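Local coordinates for protein 11S globulin subunit beta (Cucurbita maxima, PDB 2E9Q) that stores nutrients as an 11S globulin of pumpkin seeds, a bicupin subunit made as a proform and cut into disulfide-linked acidic and basic chains of a hexamer, at the interface of chains A and B. Residues are numbered along the deposited sequence; one frame, centred on the assembly and turned at random. Chains: chain A/B, 11S globulin subunit beta.

Three patches of one subunit interface form a nearly equilateral triangle: contact 1 and contact 2 have C-alpha centres about 24 Å apart, contact 1 and contact 3 about 27 Å, and contact 2 and contact 3 about 26 Å. They share no residue. Chain A contributes residues from 334 to 453, mostly of its second cupin, and chain B residues from 126 to 252, mostly of its first, so subunits meet head to tail. Contact 1 is mainly apolar, contact 2 rests on a buried ring and backbone bonding, and contact 3 is ionic. Repeated round the three-subunit assembly, this pairing would close a ring.

Contact 1: the interface of chains A and B. Residues chain A 420-421, 424; chain B 126, 128, 146, 249, 252.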
loop_
_atom_site.group_PDB
_atom_site.type_symbol
_atom_site.label_atom_id
_atom_site.label_comp_id
_atom_site.label_asym_id
_atom_site.label_seq_id
_atom_site.Cartn_x
_atom_site.Cartn_y
_atom_site.Cartn_z
ATOM N N LEU A 420 29.916 13.991 6.842
ATOM C CA LEU A 420 30.393 14.871 5.787
ATOM C C LEU A 420 31.835 15.315 5.921
ATOM O O LEU A 420 32.265 15.741 6.986
ATOM C CB LEU A 420 29.490 16.104 5.702
ATOM C CG LEU A 420 28.027 15.836 5.317
ATOM C CD1 LEU A 420 27.135 16.981 5.781
ATOM C CD2 LEU A 420 27.936 15.635 3.828
ATOM N N PRO A 421 32.601 15.219 4.829
ATOM C CA PRO A 421 34.009 15.621 4.809
ATOM C C PRO A 421 34.114 17.086 5.209
ATOM O O PRO A 421 33.161 17.846 5.023
ATOM C CB PRO A 421 34.410 15.406 3.353
ATOM C CG PRO A 421 33.521 14.282 2.917
ATOM C CD PRO A 421 32.199 14.649 3.531
ATOM N N VAL A 424 33.527 19.501 2.410
ATOM C CA VAL A 424 32.123 19.685 2.050
ATOM C C VAL A 424 31.457 20.683 2.996
ATOM O O VAL A 424 30.729 21.576 2.566
ATOM C CB VAL A 424 31.366 18.329 2.091
ATOM C CG1 VAL A 424 29.927 18.509 1.663
ATOM C CG2 VAL A 424 32.055 17.331 1.175
ATOM N N GLN B 126 32.221 9.833 5.565
ATOM C CA GLN B 126 31.529 8.853 4.724
ATOM C C GLN B 126 32.370 8.434 3.533
ATOM O O GLN B 126 33.283 9.139 3.135
ATOM C CB GLN B 126 30.230 9.474 4.192
ATOM C CG GLN B 126 30.495 10.734 3.364
ATOM C CD GLN B 126 29.249 11.561 3.054
ATOM O OE1 GLN B 126 29.350 12.751 2.757
ATOM N NE2 GLN B 126 28.081 10.937 3.112
ATOM N N ILE B 128 33.559 7.998 -0.164
ATOM C CA ILE B 128 33.458 8.913 -1.287
ATOM C C ILE B 128 33.183 8.041 -2.493
ATOM O O ILE B 128 34.043 7.278 -2.930
ATOM C CB ILE B 128 34.762 9.701 -1.500
ATOM C CG1 ILE B 128 35.008 10.630 -0.302
ATOM C CG2 ILE B 128 34.687 10.494 -2.799
ATOM C CD1 ILE B 128 33.970 11.722 -0.133
ATOM N N TRP B 146 24.864 14.466 -1.618
ATOM C CA TRP B 146 25.449 15.636 -2.254
ATOM C C TRP B 146 26.271 15.139 -3.433
ATOM O O TRP B 146 26.795 14.022 -3.410
ATOM C CB TRP B 146 26.338 16.410 -1.275
ATOM C CG TRP B 146 27.418 15.582 -0.635
ATOM C CD1 TRP B 146 27.366 14.971 0.586
ATOM C CD2 TRP B 146 28.710 15.270 -1.184
ATOM N NE1 TRP B 146 28.540 14.304 0.834
ATOM C CE2 TRP B 146 29.384 14.468 -0.233
ATOM C CE3 TRP B 146 29.362 15.591 -2.383
ATOM C CZ2 TRP B 146 30.685 13.979 -0.444
ATOM C CZ3 TRP B 146 30.666 15.099 -2.596
ATOM C CH2 TRP B 146 31.308 14.304 -1.623
ATOM N N PHE B 249 38.895 22.742 -1.270
ATOM C CA PHE B 249 38.069 21.546 -1.459
ATOM C C PHE B 249 38.536 20.703 -2.643
ATOM O O PHE B 249 38.161 20.977 -3.784
ATOM C CB PHE B 249 36.606 21.944 -1.688
ATOM C CG PHE B 249 35.684 20.777 -1.945
ATOM C CD1 PHE B 249 34.787 20.362 -0.972
ATOM C CD2 PHE B 249 35.714 20.093 -3.158
ATOM C CE1 PHE B 249 33.934 19.288 -1.201
ATOM C CE2 PHE B 249 34.866 19.016 -3.396
ATOM C CZ PHE B 249 33.975 18.615 -2.414
ATOM N N LEU B 252 39.296 15.385 -1.349
ATOM C CA LEU B 252 38.305 14.323 -1.480
ATOM C C LEU B 252 38.290 13.757 -2.886
ATOM O O LEU B 252 38.191 12.546 -3.086
ATOM C CB LEU B 252 36.926 14.882 -1.151
ATOM C CG LEU B 252 36.906 15.619 0.183
ATOM C CD1 LEU B 252 35.624 16.421 0.307
ATOM C CD2 LEU B 252 37.060 14.607 1.316
#
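A:Leu420 and A:Pro421, just before helix 422-429, and A:Val424 in its first turn press on an apolar surface of chain B built from B:Trp146, B:Leu252, B:Phe249 and B:Ile128. Packing is tight at the proline: A:Pro421 CB rests against both methyls of B:Leu252, 3.4 Å from CD1 and closer than usual van der Waals contact. A:Pro421 CG meets B:Ile128 CD1 at 4.0 Å. The side chains of A:Pro421 and B:Leu252 cross obliquely. A:Val424 meets chain B with CG2, the branch anti to the carbonyl carbon and beside the backbone N. That methyl sits 4.0 Å above one face of the B:Trp146 indole, offset to the rim on the benzo side, and also touches B:Phe249 CE1 at 3.6 Å. The phenylalanine ring lies side by side with the valine, its edge toward the valine CA.

At the pyrrole end of the indole, A:Leu420 and B:Trp146 run past each other in opposite directions, with leucine CD2 3.4 Å from tryptophan CD1.

A hydrogen bond within chain B supports this surface. The indole NE1 of B:Trp146 donates to the side-chain carbonyl OE1 of B:Gln126 at 2.6 Å. This oxygen lies almost in the ring plane, although the donor is tilted 33° from the glutamine carbonyl plane. The bond should fix the indole's rotation, and the same OE1 touches A:Pro421 CD at 3.5 Å. Close apolar packing here joins neighbouring subunits of the 11S globulin assembly.

Contact 2: the interface of chains A and B. Residues chain A 361-362; chain B 176, 185, 189, 204, 206-207.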
loop_
_atom_site.group_PDB
_atom_site.type_symbol
_atom_site.label_atom_id
_atom_site.label_comp_id
_atom_site.label_asym_id
_atom_site.label_seq_id
_atom_site.Cartn_x
_atom_site.Cartn_y
_atom_site.Cartn_z
ATOM N N ASN A 361 10.638 21.561 5.200
ATOM C CA ASN A 361 11.536 21.586 4.053
ATOM C C ASN A 361 11.777 22.984 3.484
ATOM O O ASN A 361 12.692 23.187 2.676
ATOM C CB ASN A 361 10.997 20.658 2.961
ATOM C CG ASN A 361 9.584 21.024 2.528
ATOM O OD1 ASN A 361 9.366 21.496 1.415
ATOM N ND2 ASN A 361 8.626 20.808 3.408
ATOM N N PHE A 362 10.959 23.943 3.904
ATOM C CA PHE A 362 11.110 25.314 3.441
ATOM C C PHE A 362 11.999 26.015 4.436
ATOM O O PHE A 362 12.336 27.187 4.279
ATOM C CB PHE A 362 9.745 26.006 3.362
ATOM C CG PHE A 362 8.844 25.426 2.310
ATOM C CD1 PHE A 362 9.194 25.495 0.970
ATOM C CD2 PHE A 362 7.661 24.791 2.659
ATOM C CE1 PHE A 362 8.377 24.936 -0.009
ATOM C CE2 PHE A 362 6.838 24.231 1.684
ATOM C CZ PHE A 362 7.199 24.305 0.350
ATOM N N LYS B 176 12.123 18.662 -0.436
ATOM C CA LYS B 176 13.537 18.393 -0.250
ATOM C C LYS B 176 14.085 19.272 0.869
ATOM O O LYS B 176 13.997 20.497 0.819
ATOM C CB LYS B 176 14.335 18.587 -1.545
ATOM C CG LYS B 176 15.765 18.074 -1.389
ATOM C CD LYS B 176 16.538 17.933 -2.678
ATOM C CE LYS B 176 18.009 17.648 -2.355
ATOM N NZ LYS B 176 18.853 17.514 -3.556
ATOM N N GLN B 185 13.232 26.517 -2.926
ATOM C CA GLN B 185 12.528 25.259 -3.192
ATOM C C GLN B 185 11.626 25.339 -4.415
ATOM O O GLN B 185 10.571 25.982 -4.389
ATOM C CB GLN B 185 11.700 24.867 -1.963
ATOM C CG GLN B 185 11.907 23.429 -1.502
ATOM C CD GLN B 185 13.340 23.148 -1.080
ATOM O OE1 GLN B 185 13.810 23.642 -0.056
ATOM N NE2 GLN B 185 14.042 22.357 -1.876
ATOM N N GLY B 189 7.988 23.985 -5.104
ATOM C CA GLY B 189 7.820 25.376 -4.711
ATOM C C GLY B 189 6.732 25.643 -3.690
ATOM O O GLY B 189 6.881 25.341 -2.509
ATOM N N GLU B 204 7.818 33.801 0.123
ATOM C CA GLU B 204 8.426 32.663 0.805
ATOM C C GLU B 204 9.930 32.848 1.007
ATOM O O GLU B 204 10.702 32.847 0.043
ATOM C CB GLU B 204 8.168 31.367 0.017
ATOM C CG GLU B 204 8.848 30.105 0.585
ATOM C CD GLU B 204 8.536 29.858 2.060
ATOM O OE1 GLU B 204 9.155 30.521 2.922
ATOM O OE2 GLU B 204 7.668 29.007 2.359
ATOM N N SER B 206 12.272 30.888 1.933
ATOM C CA SER B 206 12.703 29.498 2.093
ATOM C C SER B 206 14.198 29.297 2.304
ATOM O O SER B 206 15.021 29.782 1.532
ATOM C CB SER B 206 12.249 28.668 0.890
ATOM O OG SER B 206 13.035 28.956 -0.249
ATOM N N GLY B 207 14.539 28.555 3.351
ATOM C CA GLY B 207 15.934 28.306 3.651
ATOM C C GLY B 207 16.247 26.846 3.909
ATOM O O GLY B 207 15.503 25.965 3.505
HETATM O O HOH W 1 15.210 23.005 2.925
#
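A:Phe362 reaches from a turn of one cupin-family 11S globulin subunit into a pocket of the next, lined by B:Gln185, B:Gly189 and B:Glu204. It has 76 Å² of its surface hidden by chain B, the largest share in the patch. B:Gln185 packs its CB against the ring's CD1–CE1 side, 3.9 Å from A:Phe362 CE1, with ring and amide planes 54° apart. B:Glu204 comes across at about a right angle, bent at chi2 (53°), and brings OE2 3.8 Å from the phenylalanine CG with its carboxylate nearly parallel to the ring. On the opposite face, A:Asn361 folds back over its own neighbour: chi1 of 57° wedges CG between backbone N and carbonyl carbon, and OD1 comes to rest 3.6 Å above the ring centre. The carbonyl of B:Gly189 is modelled too near the ring for its contact to be trusted.

Backbone bonding holds the segment that carries the ring. B:Gly207 N donates to A:Phe362 O at 2.8 Å, approaching from above the carbonyl plane, with B:Ser206 beside that oxygen. A water links A:Asn361 O, at 2.5 Å, to B:Gly207 O, at 3.0 Å. B:Gln185 OE1 is placed 3.0 Å from A:Asn361 O, two acceptors that clash as built; the amide may be turned over, so this pairing is doubtful.

Contact 3: the interface of chains A and B. Residues chain A 334, 388, 452-453; chain B 216, 220, 223.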
loop_
_atom_site.group_PDB
_atom_site.type_symbol
_atom_site.label_atom_id
_atom_site.label_comp_id
_atom_site.label_asym_id
_atom_site.label_seq_id
_atom_site.Cartn_x
_atom_site.Cartn_y
_atom_site.Cartn_z
ATOM N N MET A 334 18.045 18.263 26.662
ATOM C CA MET A 334 17.606 18.506 25.289
ATOM C C MET A 334 17.835 17.298 24.383
ATOM O O MET A 334 18.871 16.638 24.475
ATOM C CB MET A 334 18.371 19.714 24.749
ATOM C CG MET A 334 17.852 20.304 23.464
ATOM S SD MET A 334 18.797 21.782 23.062
ATOM C CE MET A 334 19.795 21.187 21.682
ATOM N N ARG A 388 13.486 20.482 24.303
ATOM C CA ARG A 388 14.234 20.922 25.470
ATOM C C ARG A 388 13.337 20.886 26.691
ATOM O O ARG A 388 12.369 21.644 26.791
ATOM C CB ARG A 388 14.785 22.327 25.252
ATOM C CG ARG A 388 15.724 22.797 26.348
ATOM C CD ARG A 388 16.583 23.942 25.849
ATOM N NE ARG A 388 17.509 24.413 26.868
ATOM C CZ ARG A 388 18.422 25.358 26.666
ATOM N NH1 ARG A 388 18.535 25.935 25.473
ATOM N NH2 ARG A 388 19.214 25.732 27.662
ATOM N N GLY A 452 23.449 21.583 29.022
ATOM C CA GLY A 452 24.644 22.313 28.647
ATOM C C GLY A 452 24.291 23.333 27.583
ATOM O O GLY A 452 24.772 23.263 26.449
ATOM N N ARG A 453 23.442 24.284 27.955
ATOM C CA ARG A 453 22.995 25.334 27.047
ATOM C C ARG A 453 24.148 26.156 26.475
ATOM O O ARG A 453 25.315 25.744 26.656
ATOM C CB ARG A 453 22.024 26.258 27.775
ATOM C CG ARG A 453 22.662 27.099 28.871
ATOM C CD ARG A 453 21.644 27.383 29.954
ATOM N NE ARG A 453 20.354 27.762 29.385
ATOM C CZ ARG A 453 19.228 27.833 30.084
ATOM N NH1 ARG A 453 18.093 28.187 29.489
ATOM N NH2 ARG A 453 19.237 27.543 31.379
ATOM N N GLU B 216 19.691 29.940 20.039
ATOM C CA GLU B 216 20.077 29.219 21.253
ATOM C C GLU B 216 20.144 27.715 21.020
ATOM O O GLU B 216 21.205 27.102 21.153
ATOM C CB GLU B 216 19.081 29.525 22.383
ATOM C CG GLU B 216 19.022 28.482 23.506
ATOM C CD GLU B 216 20.165 28.584 24.511
ATOM O OE1 GLU B 216 21.339 28.376 24.126
ATOM O OE2 GLU B 216 19.885 28.873 25.697
ATOM N N GLU B 220 23.452 25.261 21.666
ATOM C CA GLU B 220 23.539 24.143 22.586
ATOM C C GLU B 220 23.707 22.840 21.803
ATOM O O GLU B 220 24.623 22.059 22.059
ATOM C CB GLU B 220 22.278 24.071 23.432
ATOM C CG GLU B 220 22.338 23.020 24.508
ATOM C CD GLU B 220 21.041 22.903 25.262
ATOM O OE1 GLU B 220 20.489 23.950 25.662
ATOM O OE2 GLU B 220 20.577 21.762 25.461
ATOM N N GLN B 223 27.040 23.015 20.211
ATOM C CA GLN B 223 28.084 23.534 21.092
ATOM C C GLN B 223 28.935 24.505 20.293
ATOM O O GLN B 223 30.095 24.231 19.964
ATOM C CB GLN B 223 28.946 22.395 21.644
ATOM C CG GLN B 223 28.262 21.626 22.755
ATOM C CD GLN B 223 27.875 22.524 23.918
ATOM O OE1 GLN B 223 28.737 23.064 24.612
ATOM N NE2 GLN B 223 26.574 22.697 24.129
#
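This is an ionic patch of the head-to-tail subunit interface, and it ties neighbouring copies together in the 11S globulin assembly: helix 215-222 of chain B docks against strand 384-390 and the last modelled residues of chain A. A:Arg388, extended from CG to NE, meets two glutamates one helical turn apart. B:Glu220 comes over the guanidinium face, the two planes 82° apart. Its OE1 makes a salt bridge to A:Arg388 NH1 at 2.8 Å, yet the N-H bonds point elsewhere, so the pairing is electrostatic rather than a hydrogen bond. The carboxylate is built too close to the guanidinium for its fine geometry to be trusted. B:Glu216 instead stands at the guanidinium edge, its CD in plane, and its OE2 reaches the same A:Arg388 NH1 at 3.2 Å in a second salt bridge, the planes 57° apart. That OE2 also faces the edge of the A:Arg453 guanidinium, forming a longer salt bridge to NE at 3.9 Å. The neighbouring arginines would probably keep both carboxylates ionised.

A:Met334 approaches B:Glu220 from the opposite direction, its SD crowded against the carboxylate as built, while A:Arg453 CA packs on B:Glu220 CG at 3.5 Å. Beyond the helix, B:Gln223 curls at chi2 (-58°) so that NE2 donates both to A:Gly452 O at 3.0 Å and to B:Glu220 O at 2.9 Å, the latter on a lone pair. The patch fastens chain A's C-terminal segment to its neighbour's helix.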